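Putative cellulase CEL6 (Mycobacterium tuberculosis, PDB 1UP3) probably hydrolyses internal beta-1,4-glucosidic bonds of cellulose as a family 6 endoglucanase, here bound to a thio-linked cello-oligosaccharide. Local coordinates at residues A[93-105]-A[137-149]. Sequence-based numbering, arbitrary orientation.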
# COMPACT_ATOMS: atom_id res chain seq x y z
N THR A 93 -12.36 12.98 11.82
CA THR A 93 -11.50 13.65 12.78
C THR A 93 -10.38 12.73 13.26
O THR A 93 -10.44 11.50 13.12
CB THR A 93 -12.30 14.08 14.03
OG1 THR A 93 -12.73 12.92 14.74
CG2 THR A 93 -13.54 14.84 13.66
N GLY A 94 -9.39 13.33 13.87
CA GLY A 94 -8.31 12.60 14.49
C GLY A 94 -8.76 11.69 15.61
O GLY A 94 -8.24 10.58 15.76
N THR A 95 -9.74 12.12 16.42
CA THR A 95 -10.30 11.25 17.45
C THR A 95 -10.85 9.93 16.86
O THR A 95 -10.61 8.85 17.39
CB THR A 95 -11.40 12.00 18.16
OG1 THR A 95 -10.81 13.05 18.91
CG2 THR A 95 -12.08 11.11 19.20
N ASP A 96 -11.60 10.06 15.78
CA ASP A 96 -12.16 8.90 15.10
C ASP A 96 -11.03 8.02 14.59
O ASP A 96 -11.07 6.79 14.74
CB ASP A 96 -13.01 9.32 13.92
CG ASP A 96 -14.28 10.06 14.30
OD1 ASP A 96 -14.87 9.78 15.35
OD2 ASP A 96 -14.73 10.98 13.57
N TYR A 97 -10.02 8.62 13.98
CA TYR A 97 -8.92 7.83 13.42
C TYR A 97 -8.19 7.07 14.52
O TYR A 97 -7.83 5.89 14.37
CB TYR A 97 -7.95 8.76 12.66
CG TYR A 97 -6.85 8.00 11.94
CD1 TYR A 97 -7.10 7.38 10.73
CD2 TYR A 97 -5.59 7.84 12.50
CE1 TYR A 97 -6.16 6.64 10.07
CE2 TYR A 97 -4.60 7.09 11.82
CZ TYR A 97 -4.91 6.51 10.62
OH TYR A 97 -3.98 5.76 9.92
N ARG A 98 -7.94 7.75 15.64
CA ARG A 98 -7.29 7.05 16.73
C ARG A 98 -8.08 5.86 17.25
O ARG A 98 -7.52 4.81 17.59
CB ARG A 98 -6.93 8.01 17.85
CG ARG A 98 -5.95 9.05 17.47
CD ARG A 98 -6.06 10.21 18.39
NE ARG A 98 -5.09 10.08 19.44
CZ ARG A 98 -3.92 10.73 19.39
NH1 ARG A 98 -3.65 11.55 18.38
NH2 ARG A 98 -3.03 10.57 20.35
N GLY A 99 -9.37 5.98 17.31
CA GLY A 99 -10.20 4.88 17.76
C GLY A 99 -10.14 3.72 16.78
O GLY A 99 -10.14 2.54 17.17
N TRP A 100 -10.08 4.07 15.51
CA TRP A 100 -9.93 3.09 14.43
C TRP A 100 -8.63 2.32 14.55
O TRP A 100 -8.65 1.09 14.48
CB TRP A 100 -9.99 3.79 13.10
CG TRP A 100 -10.09 2.91 11.86
CD1 TRP A 100 -11.14 2.10 11.50
CD2 TRP A 100 -9.13 2.83 10.77
NE1 TRP A 100 -10.89 1.53 10.27
CE2 TRP A 100 -9.69 1.97 9.79
CE3 TRP A 100 -7.89 3.44 10.51
CZ2 TRP A 100 -9.02 1.67 8.58
CZ3 TRP A 100 -7.24 3.15 9.34
CH2 TRP A 100 -7.82 2.28 8.38
N ILE A 101 -7.51 3.03 14.74
CA ILE A 101 -6.22 2.39 14.94
C ILE A 101 -6.25 1.46 16.19
O ILE A 101 -5.71 0.35 16.14
CB ILE A 101 -5.10 3.48 15.11
CG1 ILE A 101 -4.85 4.20 13.77
CG2 ILE A 101 -3.86 2.85 15.67
CD1 ILE A 101 -4.37 3.27 12.62
N ASP A 102 -6.90 1.89 17.29
CA ASP A 102 -6.99 1.03 18.46
C ASP A 102 -7.68 -0.26 18.12
O ASP A 102 -7.28 -1.34 18.59
CB ASP A 102 -7.75 1.70 19.60
CG ASP A 102 -7.03 2.88 20.19
OD1 ASP A 102 -5.81 3.03 19.98
OD2 ASP A 102 -7.63 3.74 20.89
N ALA A 103 -8.75 -0.15 17.36
CA ALA A 103 -9.54 -1.32 16.95
C ALA A 103 -8.76 -2.24 16.02
O ALA A 103 -8.80 -3.45 16.18
CB ALA A 103 -10.83 -0.88 16.31
N VAL A 104 -8.06 -1.69 15.03
CA VAL A 104 -7.21 -2.49 14.17
C VAL A 104 -6.17 -3.27 15.01
O VAL A 104 -5.96 -4.47 14.82
CB VAL A 104 -6.49 -1.64 13.13
CG1 VAL A 104 -5.42 -2.42 12.40
CG2 VAL A 104 -7.49 -1.07 12.10
N ALA A 105 -5.51 -2.60 15.95
CA ALA A 105 -4.54 -3.25 16.81
C ALA A 105 -5.16 -4.35 17.68
O ALA A 105 -4.54 -5.38 17.92
CB ALA A 105 -3.84 -2.19 17.66
N PHE A 137 0.76 14.22 11.17
CA PHE A 137 2.00 13.56 11.60
C PHE A 137 1.76 12.85 12.95
O PHE A 137 2.19 11.71 13.14
CB PHE A 137 3.17 14.53 11.71
CG PHE A 137 3.61 15.16 10.39
CD1 PHE A 137 3.28 14.60 9.19
CD2 PHE A 137 4.34 16.33 10.39
CE1 PHE A 137 3.69 15.19 7.99
CE2 PHE A 137 4.74 16.91 9.19
CZ PHE A 137 4.42 16.31 8.01
N ASP A 138 1.04 13.51 13.86
CA ASP A 138 0.67 12.88 15.14
C ASP A 138 -0.17 11.62 14.99
O ASP A 138 0.03 10.66 15.74
CB ASP A 138 -0.04 13.86 16.05
CG ASP A 138 0.85 15.00 16.50
OD1 ASP A 138 2.10 14.91 16.38
OD2 ASP A 138 0.35 16.03 16.97
N LEU A 139 -1.07 11.60 14.00
CA LEU A 139 -1.90 10.43 13.74
C LEU A 139 -1.09 9.27 13.15
O LEU A 139 -1.29 8.12 13.54
CB LEU A 139 -3.05 10.81 12.80
CG LEU A 139 -4.06 11.76 13.45
CD1 LEU A 139 -5.08 12.17 12.39
CD2 LEU A 139 -4.70 11.24 14.67
N VAL A 140 -0.14 9.57 12.28
CA VAL A 140 0.71 8.54 11.74
C VAL A 140 1.61 7.99 12.84
O VAL A 140 1.83 6.79 12.92
CB VAL A 140 1.49 9.02 10.50
CG1 VAL A 140 2.44 7.92 10.02
CG2 VAL A 140 0.49 9.37 9.40
N ARG A 141 2.16 8.88 13.67
CA ARG A 141 2.94 8.42 14.81
C ARG A 141 2.11 7.54 15.76
O ARG A 141 2.61 6.52 16.29
CB ARG A 141 3.53 9.62 15.57
CG ARG A 141 4.51 9.16 16.66
CD ARG A 141 5.16 10.30 17.47
NE ARG A 141 5.16 11.53 16.74
CZ ARG A 141 4.44 12.62 16.93
NH1 ARG A 141 3.63 12.78 17.99
NH2 ARG A 141 4.58 13.61 16.04
N TYR A 142 0.85 7.90 15.98
CA TYR A 142 -0.06 7.12 16.81
C TYR A 142 -0.23 5.70 16.23
O TYR A 142 -0.16 4.71 16.95
CB TYR A 142 -1.41 7.81 16.93
CG TYR A 142 -2.32 7.11 17.93
CD1 TYR A 142 -2.20 7.35 19.26
CD2 TYR A 142 -3.26 6.17 17.50
CE1 TYR A 142 -2.99 6.69 20.20
CE2 TYR A 142 -4.07 5.50 18.44
CZ TYR A 142 -3.90 5.76 19.79
OH TYR A 142 -4.67 5.14 20.77
N ALA A 143 -0.40 5.61 14.91
CA ALA A 143 -0.48 4.32 14.25
C ALA A 143 0.76 3.48 14.48
O ALA A 143 0.67 2.32 14.81
CB ALA A 143 -0.75 4.51 12.78
N VAL A 144 1.94 4.05 14.32
CA VAL A 144 3.18 3.34 14.52
C VAL A 144 3.25 2.84 15.95
O VAL A 144 3.52 1.66 16.21
CB VAL A 144 4.41 4.21 14.19
CG1 VAL A 144 5.69 3.53 14.66
CG2 VAL A 144 4.50 4.50 12.69
N ASP A 145 3.01 3.75 16.90
CA ASP A 145 3.16 3.41 18.32
C ASP A 145 2.18 2.33 18.75
O ASP A 145 2.51 1.53 19.64
CB ASP A 145 2.91 4.63 19.20
CG ASP A 145 4.04 5.66 19.16
OD1 ASP A 145 5.15 5.39 18.65
OD2 ASP A 145 3.88 6.77 19.74
N THR A 146 1.00 2.30 18.16
CA THR A 146 -0.06 1.36 18.58
C THR A 146 0.04 0.03 17.88
O THR A 146 -0.14 -1.03 18.49
CB THR A 146 -1.41 2.01 18.34
OG1 THR A 146 -1.41 3.30 19.00
CG2 THR A 146 -2.54 1.23 19.00
N LEU A 147 0.28 0.06 16.58
CA LEU A 147 0.33 -1.15 15.78
C LEU A 147 1.53 -2.03 16.12
O LEU A 147 1.40 -3.27 16.05
CB LEU A 147 0.28 -0.86 14.28
CG LEU A 147 -0.98 -0.15 13.79
CD1 LEU A 147 -0.73 0.42 12.42
CD2 LEU A 147 -2.18 -1.12 13.81
N THR A 148 2.66 -1.42 16.48
CA THR A 148 3.87 -2.17 16.80
C THR A 148 3.81 -2.89 18.14
O THR A 148 4.71 -3.64 18.47
CB THR A 148 5.14 -1.31 16.69
OG1 THR A 148 5.01 -0.14 17.51
CG2 THR A 148 5.36 -0.84 15.26
N ARG A 149 2.75 -2.67 18.91
CA ARG A 149 2.51 -3.49 20.09
C ARG A 149 2.22 -4.94 19.73
O ARG A 149 2.35 -5.81 20.59
CB ARG A 149 1.38 -2.91 20.94
CG ARG A 149 1.72 -1.55 21.54
CD ARG A 149 2.98 -1.49 22.39
NE ARG A 149 3.00 -0.31 23.26
CZ ARG A 149 3.97 -0.05 24.16
NH1 ARG A 149 4.98 -0.90 24.36
NH2 ARG A 149 3.90 1.06 24.89
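Tyr142 reaches across from one helix to the next and meets Arg98 with one face of its ring and Asp102 with its hydroxyl edge, two residues that stand one turn apart on helix 94-105. A chi1 of -173° turns the ring away from its own backbone N and across to helix 94-105, and the phenol hydroxyl donates to Asp102 OD1, 2.5 Å from Tyr142 OH. The carboxylate oxygen lies in the ring plane at the edge and accepts through its syn lone pair, although the two planes are turned 55° apart. The face toward Arg98 is covered by that side chain, whose CG sits 4.1 Å from the centroid in a CH-pi contact. A bend at chi3 then folds the guanidinium back over the ring rim as an off-centre cation-pi partner. On the opposite face lies Thr146 OG1, which itself donates to Tyr142 O one turn back.

Beneath this half-polar outer layer the contact is apolar. Ile101 runs alongside the Tyr142 ring in the opposite sense, with CG2 3.7 Å from Thr146 CB, while its CD1 drops onto Ala143 CB. Toward the start of helix 94-105, Leu139 CD2 meets both Gly94 O and Arg98 CG, each at 3.8 Å, and Leu139 CB rests against Tyr97 CD2; the Tyr97 hydroxyl is bonded to Glu118. At the other end Leu147 CD2 packs on Val104 CG1, 3.8 Å away, and Ala105 CB meets Thr146 CG2.

The axes of segments 94-105 and 137-147 cross at -20° and come within 9.5 Å of each other. Ile101 and Leu147 also touch Leu75 of strand 72-75, and Val140 and Val144 cover Val157 of strand 153-158. Such side-by-side packing of two neighbouring outer helices, joined through strand 113-117 and the short helix 121-124, is characteristic of the parallel beta/alpha barrel, here the distorted seven-stranded form of glycoside hydrolase family 6.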